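Local atomic coordinates of Old Yellow Enzyme (Pichia, PDB entry 6AGZ), a protein that probably uses its bound flavin mononucleotide to reduce the carbon-carbon double bond of enone compounds asymmetrically. Residues A[74-78]-A[112-118]; A[129-135]-A[151-156]. All coordinates share one frame; numbering follows the deposited sequence.

In the fold
Interaction 1 joins the loops after barrel strands 63-70 and 106-112, and interaction 2 lies further along the second of these excursions; their centres are about 11 Å apart. Interaction 1 is the deeper: its two loops follow the strands directly, with W112 close to the flavin, and are held mainly by aromatic and aliphatic side chains. Interaction 2, about 23 Å from the centre of the chain, is only partly buried; there a small parallel sheet relies on main-chain hydrogen bonds and a water, and polar residues such as Q154 stand at its exposed border. The two meet where Q74 NE2 probably bonds P129 O and where the F130 ring packs on the backbone of 115-118.

Interaction 1: A[74-78]-A[112-118]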
loop_
_atom_site.group_PDB
_atom_site.type_symbol
_atom_site.label_atom_id
_atom_site.label_comp_id
_atom_site.label_asym_id
_atom_site.label_seq_id
_atom_site.Cartn_x
_atom_site.Cartn_y
_atom_site.Cartn_z
ATOM N N GLN A 74 0.407 -30.994 -14.865
ATOM C CA GLN A 74 -0.779 -30.199 -14.572
ATOM C C GLN A 74 -0.467 -28.709 -14.484
ATOM O O GLN A 74 -1.376 -27.887 -14.646
ATOM C CB GLN A 74 -1.426 -30.686 -13.271
ATOM C CG GLN A 74 -2.781 -30.061 -12.958
ATOM C CD GLN A 74 -3.834 -30.394 -13.998
ATOM O OE1 GLN A 74 -4.283 -31.535 -14.100
ATOM N NE2 GLN A 74 -4.235 -29.394 -14.775
ATOM N N PHE A 75 0.795 -28.343 -14.250
ATOM C CA PHE A 75 1.175 -26.935 -14.205
ATOM C C PHE A 75 1.164 -26.276 -15.580
ATOM O O PHE A 75 1.199 -25.043 -15.654
ATOM C CB PHE A 75 2.563 -26.772 -13.578
ATOM C CG PHE A 75 2.574 -26.849 -12.071
ATOM C CD1 PHE A 75 1.635 -27.604 -11.386
ATOM C CD2 PHE A 75 3.527 -26.156 -11.343
ATOM C CE1 PHE A 75 1.653 -27.670 -10.005
ATOM C CE2 PHE A 75 3.549 -26.215 -9.963
ATOM C CZ PHE A 75 2.611 -26.973 -9.292
ATOM N N GLY A 76 1.114 -27.053 -16.658
ATOM C CA GLY A 76 1.133 -26.501 -18.001
ATOM C C GLY A 76 -0.247 -26.350 -18.613
ATOM O O GLY A 76 -1.232 -26.193 -17.891
ATOM N N LEU A 77 -0.329 -26.394 -19.942
ATOM C CA LEU A 77 0.834 -26.611 -20.800
ATOM C C LEU A 77 0.860 -25.666 -22.000
ATOM O O LEU A 77 -0.182 -25.221 -22.480
ATOM C CB LEU A 77 0.861 -28.056 -21.312
ATOM C CG LEU A 77 1.136 -29.217 -20.355
ATOM C CD1 LEU A 77 0.740 -30.531 -21.006
ATOM C CD2 LEU A 77 2.602 -29.239 -19.959
ATOM N N TYR A 78 2.067 -25.364 -22.470
ATOM C CA TYR A 78 2.297 -24.766 -23.776
ATOM C C TYR A 78 3.245 -25.669 -24.550
ATOM O O TYR A 78 4.128 -26.305 -23.967
ATOM C CB TYR A 78 2.895 -23.355 -23.670
ATOM C CG TYR A 78 1.968 -22.315 -23.080
ATOM C CD1 TYR A 78 0.615 -22.297 -23.398
ATOM C CD2 TYR A 78 2.449 -21.348 -22.206
ATOM C CE1 TYR A 78 -0.231 -21.345 -22.859
ATOM C CE2 TYR A 78 1.611 -20.394 -21.663
ATOM C CZ TYR A 78 0.272 -20.396 -21.992
ATOM O OH TYR A 78 -0.564 -19.447 -21.453
ATOM N N TRP A 112 6.551 -22.304 -13.121
ATOM C CA TRP A 112 5.372 -21.810 -13.816
ATOM C C TRP A 112 4.162 -22.675 -13.490
ATOM O O TRP A 112 4.282 -23.893 -13.325
ATOM C CB TRP A 112 5.604 -21.806 -15.330
ATOM C CG TRP A 112 4.930 -20.686 -16.069
ATOM C CD1 TRP A 112 4.187 -19.674 -15.536
ATOM C CD2 TRP A 112 4.951 -20.467 -17.484
ATOM N NE1 TRP A 112 3.745 -18.836 -16.533
ATOM C CE2 TRP A 112 4.204 -19.300 -17.738
ATOM C CE3 TRP A 112 5.539 -21.138 -18.560
ATOM C CZ2 TRP A 112 4.019 -18.799 -19.023
ATOM C CZ3 TRP A 112 5.356 -20.638 -19.834
ATOM C CH2 TRP A 112 4.602 -19.480 -20.055
ATOM N N ASN A 113 2.998 -22.035 -13.398
ATOM C CA ASN A 113 1.726 -22.743 -13.295
ATOM C C ASN A 113 0.690 -21.909 -14.029
ATOM O O ASN A 113 0.412 -20.775 -13.628
ATOM C CB ASN A 113 1.317 -22.970 -11.838
ATOM C CG ASN A 113 0.208 -23.999 -11.697
ATOM O OD1 ASN A 113 -0.632 -24.152 -12.585
ATOM N ND2 ASN A 113 0.206 -24.714 -10.580
ATOM N N LEU A 114 0.123 -22.469 -15.098
ATOM C CA LEU A 114 -0.651 -21.666 -16.039
ATOM C C LEU A 114 -2.059 -21.376 -15.536
ATOM O O LEU A 114 -2.534 -20.239 -15.646
ATOM C CB LEU A 114 -0.704 -22.367 -17.396
ATOM C CG LEU A 114 0.650 -22.539 -18.087
ATOM C CD1 LEU A 114 0.482 -23.086 -19.494
ATOM C CD2 LEU A 114 1.399 -21.219 -18.111
ATOM N N GLY A 115 -2.746 -22.377 -14.993
ATOM C CA GLY A 115 -4.130 -22.162 -14.609
ATOM C C GLY A 115 -5.009 -21.980 -15.832
ATOM O O GLY A 115 -4.886 -22.699 -16.830
ATOM N N ARG A 116 -5.910 -20.997 -15.763
ATOM C CA ARG A 116 -6.816 -20.722 -16.873
ATOM C C ARG A 116 -6.119 -20.090 -18.074
ATOM O O ARG A 116 -6.793 -19.761 -19.055
ATOM C CB ARG A 116 -7.963 -19.822 -16.407
ATOM C CG ARG A 116 -7.564 -18.381 -16.133
ATOM C CD ARG A 116 -8.757 -17.571 -15.647
ATOM N NE ARG A 116 -8.454 -16.146 -15.538
ATOM C CZ ARG A 116 -9.343 -15.219 -15.198
ATOM N NH1 ARG A 116 -10.595 -15.563 -14.931
ATOM N NH2 ARG A 116 -8.980 -13.945 -15.124
ATOM N N ALA A 117 -4.803 -19.907 -18.021
ATOM C CA ALA A 117 -4.039 -19.361 -19.133
ATOM C C ALA A 117 -3.483 -20.436 -20.056
ATOM O O ALA A 117 -2.855 -20.103 -21.067
ATOM C CB ALA A 117 -2.891 -18.497 -18.603
ATOM N N ALA A 118 -3.704 -21.709 -19.741
ATOM C CA ALA A 118 -3.056 -22.800 -20.450
ATOM C C ALA A 118 -3.748 -23.089 -21.780
ATOM O O ALA A 118 -4.863 -22.636 -22.051
ATOM C CB ALA A 118 -3.041 -24.060 -19.586
HETATM O O HOH W 1 -2.158 -25.344 -15.463
#
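F75, Y78, W112 and L114 lead a buried loop-to-loop contact beyond the C-terminal ends of barrel strands 63-70 and 106-112. The backbones meet through L114 N, which donates to F75 O at 2.8 Å. Around this bond the side chains divide into two groups. In one, the N113 amide lies over the F75 phenyl, its plane turned 23° from the ring; ND2 sits 3.2 Å above the ring centre, while W112 O approaches the ring edge. N113 reaches this place because its CG is anti to the backbone N (chi1 -165°), and Y168 adds a further aromatic neighbour to F75.

In the other group L114 wedges between two rings. Its CD1 stands over the centre of the Y78 face, 3.6 Å from the centroid, a CH-pi contact, and CD2 lies above the indole of W112. Leucine suits the spot because its branched end serves both rings. Y78 and W112 form an offset edge-to-face pair, planes at 65°. The Y78 hydroxyl is modelled 2.4 Å from A117 O, too short to be trusted in detail. G76 precedes a cis peptide bond, and a CB there would run into L77 CD2. Water 1 links Q74 O and G76 O to G115 N.

Such packing of neighbouring β-α loops is characteristic of the TIM barrel, whose catalytic face they build; here W112 lies about 5 Å from FMN.

Interaction 2: A[129-135]-A[151-156]; sequences PFLAPSA and NEVQAM
The F130 phenyl presents its edge to the backbone carbon of E152, and no atom of 151-156 lies squarely over either ring face. With CG anti to the backbone N (chi1 -172°), the ring swings alongside V153, and CD2 comes 3.7 Å from V153 CB; L123 of helix 120-125 and A118 also pack on this phenylalanine. Two carboxamides meet at a water beside the backbone N of F130. N151 OD1 accepts a bond from water 2 at 2.7 Å, and Q154 NE2 donates to the same water at 2.9 Å. The water also accepts from F130 N and donates to E152 O, so four bonds grip it. The other end of the N151 amide, ND2, donates to L128 O and P120 O, which fixes the flip of the group. With an alanine here, those two carbonyls would probably lose their donor and the water one acceptor, leaving F130 N less firmly tied.

Strands 130-132 and 153-155 are the parallel pair of a β-α-β unit, joined through helix 140-148. Q154 N bonds F130 O at 2.8 Å and M156 N bonds A132 O at 2.9 Å, each nearly along the C=O axis; the bond between them, A132 N to Q154 O, is weak. L131 and Q154 share one face of the sheet. L131 CB also meets M156 CG at 3.8 Å. A132 and A155 point to the other face; A132 is small enough for V153 CG2 to pack against its CB at 3.7 Å, while CG1 of the same valine reaches the backbone of A135, so that its two methyls touch both alanines. P133, with no N-H to give, follows the strand, and R205 binds both its carbonyl and that of M156.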
loop_
_atom_site.group_PDB
_atom_site.type_symbol
_atom_site.label_atom_id
_atom_site.label_comp_id
_atom_site.label_asym_id
_atom_site.label_seq_id
_atom_site.Cartn_x
_atom_site.Cartn_y
_atom_site.Cartn_z
ATOM N N PRO A 129 -7.095 -31.863 -16.922
ATOM C CA PRO A 129 -8.162 -30.860 -16.906
ATOM C C PRO A 129 -7.605 -29.444 -16.998
ATOM O O PRO A 129 -6.397 -29.206 -16.964
ATOM C CB PRO A 129 -8.849 -31.099 -15.558
ATOM C CG PRO A 129 -7.781 -31.687 -14.700
ATOM C CD PRO A 129 -6.936 -32.526 -15.616
ATOM N N PHE A 130 -8.532 -28.497 -17.112
ATOM C CA PHE A 130 -8.236 -27.078 -17.284
ATOM C C PHE A 130 -8.696 -26.365 -16.017
ATOM O O PHE A 130 -9.899 -26.183 -15.805
ATOM C CB PHE A 130 -8.940 -26.552 -18.534
ATOM C CG PHE A 130 -8.558 -25.155 -18.922
ATOM C CD1 PHE A 130 -7.235 -24.744 -18.899
ATOM C CD2 PHE A 130 -9.525 -24.262 -19.350
ATOM C CE1 PHE A 130 -6.892 -23.457 -19.273
ATOM C CE2 PHE A 130 -9.189 -22.978 -19.725
ATOM C CZ PHE A 130 -7.871 -22.575 -19.689
ATOM N N LEU A 131 -7.744 -25.972 -15.175
ATOM C CA LEU A 131 -8.031 -25.595 -13.799
ATOM C C LEU A 131 -7.805 -24.107 -13.558
ATOM O O LEU A 131 -7.042 -23.441 -14.263
ATOM C CB LEU A 131 -7.171 -26.415 -12.831
ATOM C CG LEU A 131 -7.295 -27.932 -12.999
ATOM C CD1 LEU A 131 -6.411 -28.667 -12.004
ATOM C CD2 LEU A 131 -8.746 -28.370 -12.864
ATOM N N ALA A 132 -8.477 -23.603 -12.529
ATOM C CA ALA A 132 -8.440 -22.200 -12.141
ATOM C C ALA A 132 -9.058 -22.081 -10.747
ATOM O O ALA A 132 -9.730 -23.011 -10.290
ATOM C CB ALA A 132 -9.204 -21.321 -13.147
ATOM N N PRO A 133 -8.830 -20.960 -10.049
ATOM C CA PRO A 133 -9.521 -20.773 -8.761
ATOM C C PRO A 133 -11.033 -20.793 -8.892
ATOM O O PRO A 133 -11.717 -21.414 -8.069
ATOM C CB PRO A 133 -9.004 -19.407 -8.279
ATOM C CG PRO A 133 -8.467 -18.739 -9.503
ATOM C CD PRO A 133 -7.908 -19.849 -10.336
ATOM N N SER A 134 -11.574 -20.135 -9.913
ATOM C CA SER A 134 -12.998 -20.162 -10.201
ATOM C C SER A 134 -13.202 -20.483 -11.674
ATOM O O SER A 134 -12.320 -20.261 -12.507
ATOM C CB SER A 134 -13.673 -18.831 -9.844
ATOM O OG SER A 134 -13.532 -18.544 -8.463
ATOM N N ALA A 135 -14.386 -21.009 -11.991
ATOM C CA ALA A 135 -14.712 -21.429 -13.354
ATOM C C ALA A 135 -15.017 -20.196 -14.206
ATOM O O ALA A 135 -16.157 -19.913 -14.581
ATOM C CB ALA A 135 -15.874 -22.412 -13.348
ATOM N N ASN A 151 -12.461 -29.302 -23.195
ATOM C CA ASN A 151 -11.763 -29.220 -21.911
ATOM C C ASN A 151 -12.107 -27.864 -21.297
ATOM O O ASN A 151 -11.350 -26.900 -21.424
ATOM C CB ASN A 151 -10.256 -29.403 -22.109
ATOM C CG ASN A 151 -9.552 -29.865 -20.851
ATOM O OD1 ASN A 151 -10.184 -30.346 -19.911
ATOM N ND2 ASN A 151 -8.230 -29.728 -20.831
ATOM N N GLU A 152 -13.246 -27.801 -20.616
ATOM C CA GLU A 152 -13.745 -26.547 -20.071
ATOM C C GLU A 152 -13.163 -26.292 -18.686
ATOM O O GLU A 152 -12.811 -27.224 -17.957
ATOM C CB GLU A 152 -15.275 -26.556 -20.020
ATOM C CG GLU A 152 -15.925 -26.413 -21.394
ATOM C CD GLU A 152 -17.429 -26.599 -21.368
ATOM O OE1 GLU A 152 -17.936 -27.442 -22.139
ATOM O OE2 GLU A 152 -18.104 -25.906 -20.578
ATOM N N VAL A 153 -13.061 -25.010 -18.333
ATOM C CA VAL A 153 -12.376 -24.620 -17.107
ATOM C C VAL A 153 -13.149 -25.128 -15.897
ATOM O O VAL A 153 -14.386 -25.201 -15.905
ATOM C CB VAL A 153 -12.183 -23.093 -17.058
ATOM C CG1 VAL A 153 -13.509 -22.378 -16.837
ATOM C CG2 VAL A 153 -11.170 -22.710 -15.987
ATOM N N GLN A 154 -12.417 -25.510 -14.854
ATOM C CA GLN A 154 -13.009 -26.043 -13.639
ATOM C C GLN A 154 -12.416 -25.337 -12.430
ATOM O O GLN A 154 -11.217 -25.045 -12.396
ATOM C CB GLN A 154 -12.777 -27.556 -13.517
ATOM C CG GLN A 154 -13.095 -28.343 -14.777
ATOM C CD GLN A 154 -13.203 -29.833 -14.520
ATOM O OE1 GLN A 154 -13.707 -30.261 -13.482
ATOM N NE2 GLN A 154 -12.724 -30.633 -15.466
ATOM N N ALA A 155 -13.265 -25.058 -11.444
ATOM C CA ALA A 155 -12.781 -24.545 -10.172
ATOM C C ALA A 155 -12.067 -25.658 -9.418
ATOM O O ALA A 155 -12.603 -26.760 -9.264
ATOM C CB ALA A 155 -13.937 -23.989 -9.343
ATOM N N MET A 156 -10.850 -25.372 -8.959
ATOM C CA MET A 156 -10.039 -26.394 -8.313
ATOM C C MET A 156 -10.707 -26.902 -7.043
ATOM O O MET A 156 -11.239 -26.126 -6.244
ATOM C CB MET A 156 -8.651 -25.842 -7.983
ATOM C CG MET A 156 -7.813 -25.491 -9.197
ATOM S SD MET A 156 -6.136 -25.012 -8.744
ATOM C CE MET A 156 -5.543 -26.535 -8.025
HETATM O O HOH W 2 -11.299 -29.388 -17.661
#